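Side-chain contacts in 3,4-dihydroxy-2-butanone 4-phosphate synthase (Acinetobacter baumannii, PDB 6MNZ), which probably catalyses the conversion of D-ribulose 5-phosphate to 3,4-dihydroxy-2-butanone 4-phosphate and formate, a step of riboflavin biosynthesis that needs divalent metal ions: residues 56-61 against 110-115; 225-228 against 233-236. All blocks are in the same frame, centred on the assembly; numbering follows the deposited sequence.

Contact 1 of 2, residues 56-61 against 110-115; sequences VCLTLS and AAVAAH
Leu58 meets Ala111 and Val112 through methyl groups alone: no ring, amide or other flat side chain takes part, so there are no faces or edges to assign. Leu58 sits on strand 57-60 and points at the last turn of helix 101-112. Its CG lies anti to the backbone N (chi1 167°), and the two branches then divide the work. CD2 comes up to the single methyl of Ala111, with Leu58 CD2 3.7 Å from Ala111 CB. CD1 goes to the valine, with Leu58 CD1 4.0 Å from Val112 CG1. That same valine methyl, Val112 CG1, is also 4.1 Å from Leu58 CD2, so it lies near both ends of the leucine fork. The leucine and valine side chains run at a slant to each other. Leu60 also points to the helix side but stays slightly farther off, and it packs on Cys65 and Leu68 of helix 62-68. Ala37 touches both Leu58 and Val112 and extends the apolar cluster. The backbone of Leu58 is hydrogen-bonded to Phe128 and Leu130 of strand 127-131, its neighbour in the sheet. The contact joins the six-stranded mixed sheet, at Leu58, to the C-terminal end of helix 101-112. The chemistry is wholly apolar and buried, which implies hydrophobic core packing held by shape and exclusion of water, without polar direction.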
ATOM      1  N   VAL A  56      26.399  11.973  -8.093  1.00 44.50           N
ATOM      2  CA  VAL A  56      27.119  10.751  -7.757  1.00 37.14           C
ATOM      3  C   VAL A  56      26.440  10.087  -6.567  1.00 33.15           C
ATOM      4  O   VAL A  56      26.341  10.673  -5.483  1.00 34.60           O
ATOM      5  CB  VAL A  56      28.593  11.050  -7.459  1.00 39.03           C
ATOM      6  CG1 VAL A  56      29.283   9.821  -6.885  1.00 38.42           C
ATOM      7  CG2 VAL A  56      29.294  11.523  -8.723  1.00 41.40           C
ATOM      8  N   CYS A  57      26.029   8.835  -6.747  1.00 39.63           N
ATOM      9  CA  CYS A  57      25.311   8.086  -5.727  1.00 32.57           C
ATOM     10  C   CYS A  57      25.952   6.715  -5.575  1.00 34.71           C
ATOM     11  O   CYS A  57      26.828   6.334  -6.356  1.00 32.30           O
ATOM     12  CB  CYS A  57      23.826   7.956  -6.081  1.00 27.11           C
ATOM     13  SG  CYS A  57      22.935   9.531  -6.073  1.00 24.36           S
ATOM     14  N   LEU A  58      25.672   6.082  -4.434  1.00 42.83           N
ATOM     15  CA  LEU A  58      26.318   4.832  -4.034  1.00 34.61           C
ATOM     16  C   LEU A  58      25.223   3.823  -3.697  1.00 35.57           C
ATOM     17  O   LEU A  58      24.567   3.938  -2.659  1.00 38.87           O
ATOM     18  CB  LEU A  58      27.255   5.043  -2.849  1.00 30.14           C
ATOM     19  CG  LEU A  58      27.712   3.744  -2.181  1.00 35.11           C
ATOM     20  CD1 LEU A  58      28.387   2.834  -3.187  1.00 35.37           C
ATOM     21  CD2 LEU A  58      28.611   4.010  -0.983  1.00 36.42           C
ATOM     22  N   THR A  59      24.934   2.923  -4.629  1.00 31.36           N
ATOM     23  CA  THR A  59      23.887   1.936  -4.412  1.00 34.08           C
ATOM     24  C   THR A  59      24.345   0.895  -3.395  1.00 29.83           C
ATOM     25  O   THR A  59      25.495   0.449  -3.431  1.00 29.04           O
ATOM     26  CB  THR A  59      23.523   1.270  -5.737  1.00 31.40           C
ATOM     27  OG1 THR A  59      24.644   0.519  -6.221  1.00 38.87           O
ATOM     28  CG2 THR A  59      23.140   2.325  -6.769  1.00 25.43           C
ATOM     29  N   LEU A  60      23.517   0.673  -2.372  1.00 29.50           N
ATOM     30  CA  LEU A  60      23.782  -0.312  -1.334  1.00 33.84           C
ATOM     31  C   LEU A  60      22.625  -1.297  -1.255  1.00 34.13           C
ATOM     32  O   LEU A  60      21.456  -0.913  -1.368  1.00 31.69           O
ATOM     33  CB  LEU A  60      23.971   0.329   0.053  1.00 30.60           C
ATOM     34  CG  LEU A  60      25.313   0.978   0.386  1.00 29.36           C
ATOM     35  CD1 LEU A  60      25.525   2.120  -0.541  1.00 30.06           C
ATOM     36  CD2 LEU A  60      25.383   1.482   1.833  1.00 28.38           C
ATOM     37  N   SER A  61      22.944  -2.480  -0.740  1.00 30.44           N
ATOM     38  CA  SER A  61      21.925  -3.426  -0.322  1.00 34.15           C
ATOM     39  C   SER A  61      21.345  -3.036   1.034  1.00 38.31           C
ATOM     40  O   SER A  61      21.976  -2.346   1.840  1.00 47.51           O
ATOM     41  CB  SER A  61      22.508  -4.836  -0.253  1.00 32.03           C
ATOM     42  OG  SER A  61      23.418  -4.954   0.826  1.00 27.30           O
ATOM     43  N   ALA A 110      34.755   3.455   2.631  1.00 55.07           N
ATOM     44  CA  ALA A 110      34.389   3.167   4.012  1.00 45.87           C
ATOM     45  C   ALA A 110      33.042   2.463   4.085  1.00 39.50           C
ATOM     46  O   ALA A 110      32.873   1.509   4.855  1.00 42.53           O
ATOM     47  CB  ALA A 110      34.361   4.459   4.827  1.00 32.87           C
ATOM     48  N   ALA A 111      32.094   2.869   3.240  1.00 37.66           N
ATOM     49  CA  ALA A 111      30.765   2.271   3.282  1.00 41.39           C
ATOM     50  C   ALA A 111      30.795   0.822   2.811  1.00 40.12           C
ATOM     51  O   ALA A 111      30.190  -0.052   3.442  1.00 40.22           O
ATOM     52  CB  ALA A 111      29.795   3.091   2.432  1.00 46.27           C
ATOM     53  N   VAL A 112      31.584   0.531   1.773  1.00 39.33           N
ATOM     54  CA  VAL A 112      31.550  -0.774   1.124  1.00 35.64           C
ATOM     55  C   VAL A 112      32.729  -1.650   1.513  1.00 34.72           C
ATOM     56  O   VAL A 112      32.914  -2.721   0.919  1.00 41.45           O
ATOM     57  CB  VAL A 112      31.491  -0.627  -0.412  1.00 28.38           C
ATOM     58  CG1 VAL A 112      30.331   0.272  -0.814  1.00 37.85           C
ATOM     59  CG2 VAL A 112      32.810  -0.089  -0.949  1.00 47.58           C
ATOM     60  N   ALA A 113      33.584  -1.189   2.423  1.00 41.24           N
ATOM     61  CA  ALA A 113      34.541  -2.078   3.066  1.00 40.23           C
ATOM     62  C   ALA A 113      33.838  -3.308   3.625  1.00 36.34           C
ATOM     63  O   ALA A 113      32.675  -3.246   4.034  1.00 32.29           O
ATOM     64  CB  ALA A 113      35.278  -1.336   4.181  1.00 44.48           C
ATOM     65  N   ALA A 114      34.528  -4.449   3.562  1.00 46.37           N
ATOM     66  CA  ALA A 114      33.872  -5.730   3.808  1.00 44.58           C
ATOM     67  C   ALA A 114      33.179  -5.742   5.166  1.00 44.71           C
ATOM     68  O   ALA A 114      31.970  -5.990   5.257  1.00 44.09           O
ATOM     69  CB  ALA A 114      34.894  -6.863   3.715  1.00 61.13           C
ATOM     70  N   HIS A 115      33.916  -5.425   6.228  1.00 47.10           N
ATOM     71  CA  HIS A 115      33.419  -5.517   7.596  1.00 45.26           C
ATOM     72  C   HIS A 115      33.158  -4.132   8.186  1.00 41.23           C
ATOM     73  O   HIS A 115      33.423  -3.879   9.363  1.00 43.68           O
ATOM     74  CB  HIS A 115      34.396  -6.297   8.472  1.00 40.47           C
ATOM     75  CG  HIS A 115      34.690  -7.677   7.969  1.00 54.15           C
ATOM     76  ND1 HIS A 115      33.786  -8.713   8.067  1.00 58.44           N
ATOM     77  CD2 HIS A 115      35.771  -8.180   7.327  1.00 66.73           C
ATOM     78  CE1 HIS A 115      34.289  -9.790   7.489  1.00 52.93           C
ATOM     79  NE2 HIS A 115      35.488  -9.490   7.023  1.00 66.51           N
TER

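Contact 2 of 2, residues 225-228 against 233-236; sequences RYRE and DIHL
Asp233 comes first and accepts one hydrogen bond from the end of the other strand, where Glu228 N gives a nearly straight bond (170°) to Asp233 OD1 at 3.2 Å. The N-H arrives from above the carboxylate plane, tilted 35° out of it. The aspartate CG lies between its own backbone N and carbonyl carbon (chi1 43°), which turns OD1 to that amide. The other oxygen, Asp233 OD2, is 3.8 Å from Glu228 OE1 and 3.0 Å from His235 NE2.

Ile234 follows and reaches between two arginines. Ile234 CD1 lies over the centre of one face of the Arg225 guanidinium, 4.1 Å from Arg225 CZ. On the other arginine it touches the aliphatic part, with Ile234 CD1 3.7 Å from Arg227 CG.

His235 pairs with Tyr226 as an antiparallel hydrogen-bonded pair. Tyr226 N donates to His235 O, and His235 N donates to Tyr226 O at 2.7 Å. Their side chains share one face of the sheet, with Tyr226 CB and His235 CB 4.0 Å apart.

Leu236 closes the segment in a non-hydrogen-bonded pair with Arg225. It lies alongside the arginine stem, Leu236 CD2 against Arg225 CG.

The two segments belong to the beta hairpin of strands 220-228 and 235-239. Helix 320-336 covers the Tyr226 and His235 face, and Tyr226 OH is hydrogen-bonded to Asp336. On the face of Arg225 and Leu236, Arg225 forms a salt bridge to Asp210 of strand 206-215. Ile234 packs on Gly302 and Leu236 on Leu301, both of the second subunit.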
ATOM      1  N   ARG A 225       1.484 -22.870  -5.663  1.00 49.36           N
ATOM      2  CA  ARG A 225       1.908 -21.586  -5.118  1.00 37.20           C
ATOM      3  C   ARG A 225       3.416 -21.420  -5.266  1.00 38.93           C
ATOM      4  O   ARG A 225       4.189 -22.234  -4.751  1.00 36.36           O
ATOM      5  CB  ARG A 225       1.503 -21.473  -3.646  1.00 55.65           C
ATOM      6  CG  ARG A 225       0.025 -21.165  -3.438  1.00 47.42           C
ATOM      7  CD  ARG A 225      -0.428 -21.474  -2.016  1.00 45.97           C
ATOM      8  NE  ARG A 225      -0.514 -20.269  -1.193  1.00 56.39           N
ATOM      9  CZ  ARG A 225       0.363 -19.928  -0.252  1.00 66.06           C
ATOM     10  NH1 ARG A 225       1.393 -20.716   0.040  1.00 47.70           N
ATOM     11  NH2 ARG A 225       0.171 -18.819   0.451  1.00 61.84           N
ATOM     12  N   TYR A 226       3.828 -20.312  -5.879  1.00 44.58           N
ATOM     13  CA  TYR A 226       5.235 -20.005  -6.096  1.00 35.36           C
ATOM     14  C   TYR A 226       5.616 -18.716  -5.381  1.00 40.56           C
ATOM     15  O   TYR A 226       4.773 -17.849  -5.136  1.00 36.99           O
ATOM     16  CB  TYR A 226       5.543 -19.872  -7.589  1.00 39.23           C
ATOM     17  CG  TYR A 226       5.436 -21.171  -8.349  1.00 51.88           C
ATOM     18  CD1 TYR A 226       4.221 -21.599  -8.865  1.00 44.83           C
ATOM     19  CD2 TYR A 226       6.548 -21.977  -8.541  1.00 51.88           C
ATOM     20  CE1 TYR A 226       4.148 -22.720  -9.667  1.00 35.04           C
ATOM     21  CE2 TYR A 226       6.488 -23.083  -9.361  1.00 50.35           C
ATOM     22  CZ  TYR A 226       5.265 -23.511  -9.828  1.00 44.06           C
ATOM     23  OH  TYR A 226       5.166 -24.718 -10.479  1.00 53.06           O
ATOM     24  N   ARG A 227       6.902 -18.596  -5.053  1.00 40.02           N
ATOM     25  CA  ARG A 227       7.476 -17.349  -4.566  1.00 37.85           C
ATOM     26  C   ARG A 227       8.778 -17.060  -5.296  1.00 42.49           C
ATOM     27  O   ARG A 227       9.613 -17.954  -5.469  1.00 43.76           O
ATOM     28  CB  ARG A 227       7.727 -17.412  -3.055  1.00 44.95           C
ATOM     29  CG  ARG A 227       6.660 -16.727  -2.218  1.00 51.75           C
ATOM     30  CD  ARG A 227       7.208 -16.288  -0.869  1.00 69.59           C
ATOM     31  NE  ARG A 227       7.518 -17.423  -0.001  1.00 69.22           N
ATOM     32  CZ  ARG A 227       6.695 -17.910   0.924  1.00 60.30           C
ATOM     33  NH1 ARG A 227       5.455 -17.450   1.036  1.00 53.50           N
ATOM     34  NH2 ARG A 227       7.085 -18.928   1.679  1.00 44.52           N
ATOM     35  N   GLU A 228       8.996 -15.787  -5.616  1.00 48.21           N
ATOM     36  CA  GLU A 228      10.211 -15.334  -6.277  1.00 39.80           C
ATOM     37  C   GLU A 228      11.134 -14.626  -5.291  1.00 40.56           C
ATOM     38  O   GLU A 228      10.695 -14.134  -4.248  1.00 49.68           O
ATOM     39  CB  GLU A 228       9.897 -14.393  -7.442  1.00 42.13           C
ATOM     40  CG  GLU A 228      11.107 -14.113  -8.319  1.00 39.74           C
ATOM     41  CD  GLU A 228      10.815 -13.140  -9.438  1.00 39.14           C
ATOM     42  OE1 GLU A 228      10.112 -12.144  -9.170  1.00 44.50           O
ATOM     43  OE2 GLU A 228      11.556 -13.182 -10.443  1.00 40.25           O
ATOM     44  N   ASP A 233       5.512 -11.024  -3.549  1.00 65.94           N
ATOM     45  CA  ASP A 233       4.645 -11.816  -4.408  1.00 67.04           C
ATOM     46  C   ASP A 233       4.299 -13.113  -3.693  1.00 43.32           C
ATOM     47  O   ASP A 233       5.084 -13.621  -2.890  1.00 47.74           O
ATOM     48  CB  ASP A 233       5.328 -12.111  -5.746  1.00 75.53           C
ATOM     49  CG  ASP A 233       6.782 -12.508  -5.575  1.00 67.53           C
ATOM     50  OD1 ASP A 233       7.053 -13.429  -4.772  1.00 53.74           O
ATOM     51  OD2 ASP A 233       7.638 -11.974  -6.311  1.00 46.96           O
ATOM     52  N   ILE A 234       3.125 -13.653  -4.003  1.00 39.52           N
ATOM     53  CA  ILE A 234       2.914 -15.094  -4.084  1.00 54.98           C
ATOM     54  C   ILE A 234       2.256 -15.408  -5.424  1.00 48.96           C
ATOM     55  O   ILE A 234       1.226 -14.812  -5.762  1.00 39.12           O
ATOM     56  CB  ILE A 234       2.070 -15.603  -2.901  1.00 52.29           C
ATOM     57  CG1 ILE A 234       1.890 -17.119  -2.970  1.00 48.61           C
ATOM     58  CG2 ILE A 234       0.753 -14.860  -2.847  1.00 69.65           C
ATOM     59  CD1 ILE A 234       3.101 -17.875  -2.476  1.00 53.77           C
ATOM     60  N   HIS A 235       2.955 -16.166  -6.264  1.00 54.19           N
ATOM     61  CA  HIS A 235       2.482 -16.489  -7.603  1.00 51.32           C
ATOM     62  C   HIS A 235       1.771 -17.837  -7.617  1.00 51.12           C
ATOM     63  O   HIS A 235       2.182 -18.784  -6.942  1.00 57.15           O
ATOM     64  CB  HIS A 235       3.641 -16.514  -8.601  1.00 53.93           C
ATOM     65  CG  HIS A 235       4.531 -15.315  -8.521  1.00 46.74           C
ATOM     66  ND1 HIS A 235       4.311 -14.177  -9.266  1.00 34.71           N
ATOM     67  CD2 HIS A 235       5.710 -15.122  -7.884  1.00 46.29           C
ATOM     68  CE1 HIS A 235       5.221 -13.272  -8.955  1.00 43.53           C
ATOM     69  NE2 HIS A 235       6.118 -13.842  -8.172  1.00 54.82           N
ATOM     70  N   LEU A 236       0.763 -17.946  -8.480  1.00 39.44           N
ATOM     71  CA  LEU A 236      -0.040 -19.154  -8.593  1.00 40.56           C
ATOM     72  C   LEU A 236       0.057 -19.731  -9.999  1.00 39.06           C
ATOM     73  O   LEU A 236       0.358 -19.024 -10.966  1.00 43.68           O
ATOM     74  CB  LEU A 236      -1.508 -18.876  -8.252  1.00 45.00           C
ATOM     75  CG  LEU A 236      -1.760 -18.351  -6.840  1.00 38.61           C
ATOM     76  CD1 LEU A 236      -3.194 -17.887  -6.708  1.00 38.05           C
ATOM     77  CD2 LEU A 236      -1.446 -19.417  -5.809  1.00 53.27           C
TER

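How the contacts relate
Contacts 1 and 2 lie in different parts of this two-domain chain. Their centres are about 31 Å apart and their nearest atoms about 16 Å, so they do not touch. They come in series along the sequence. Contact 1 falls in the DHBP synthase part, where it packs helix 101-112 against a six-stranded mixed sheet. Contact 2 falls in the GTP cyclohydrolase II-like part, where it joins neighbouring strands of a separate seven-stranded mixed sheet. One is therefore a long-range helix-to-sheet contact and the other a local hairpin. Contact 2 also meets the second subunit of the dimer, while no other protein chain of the assembly touches contact 1. The predicted D-ribulose 5-phosphate site belongs to the part that holds contact 1.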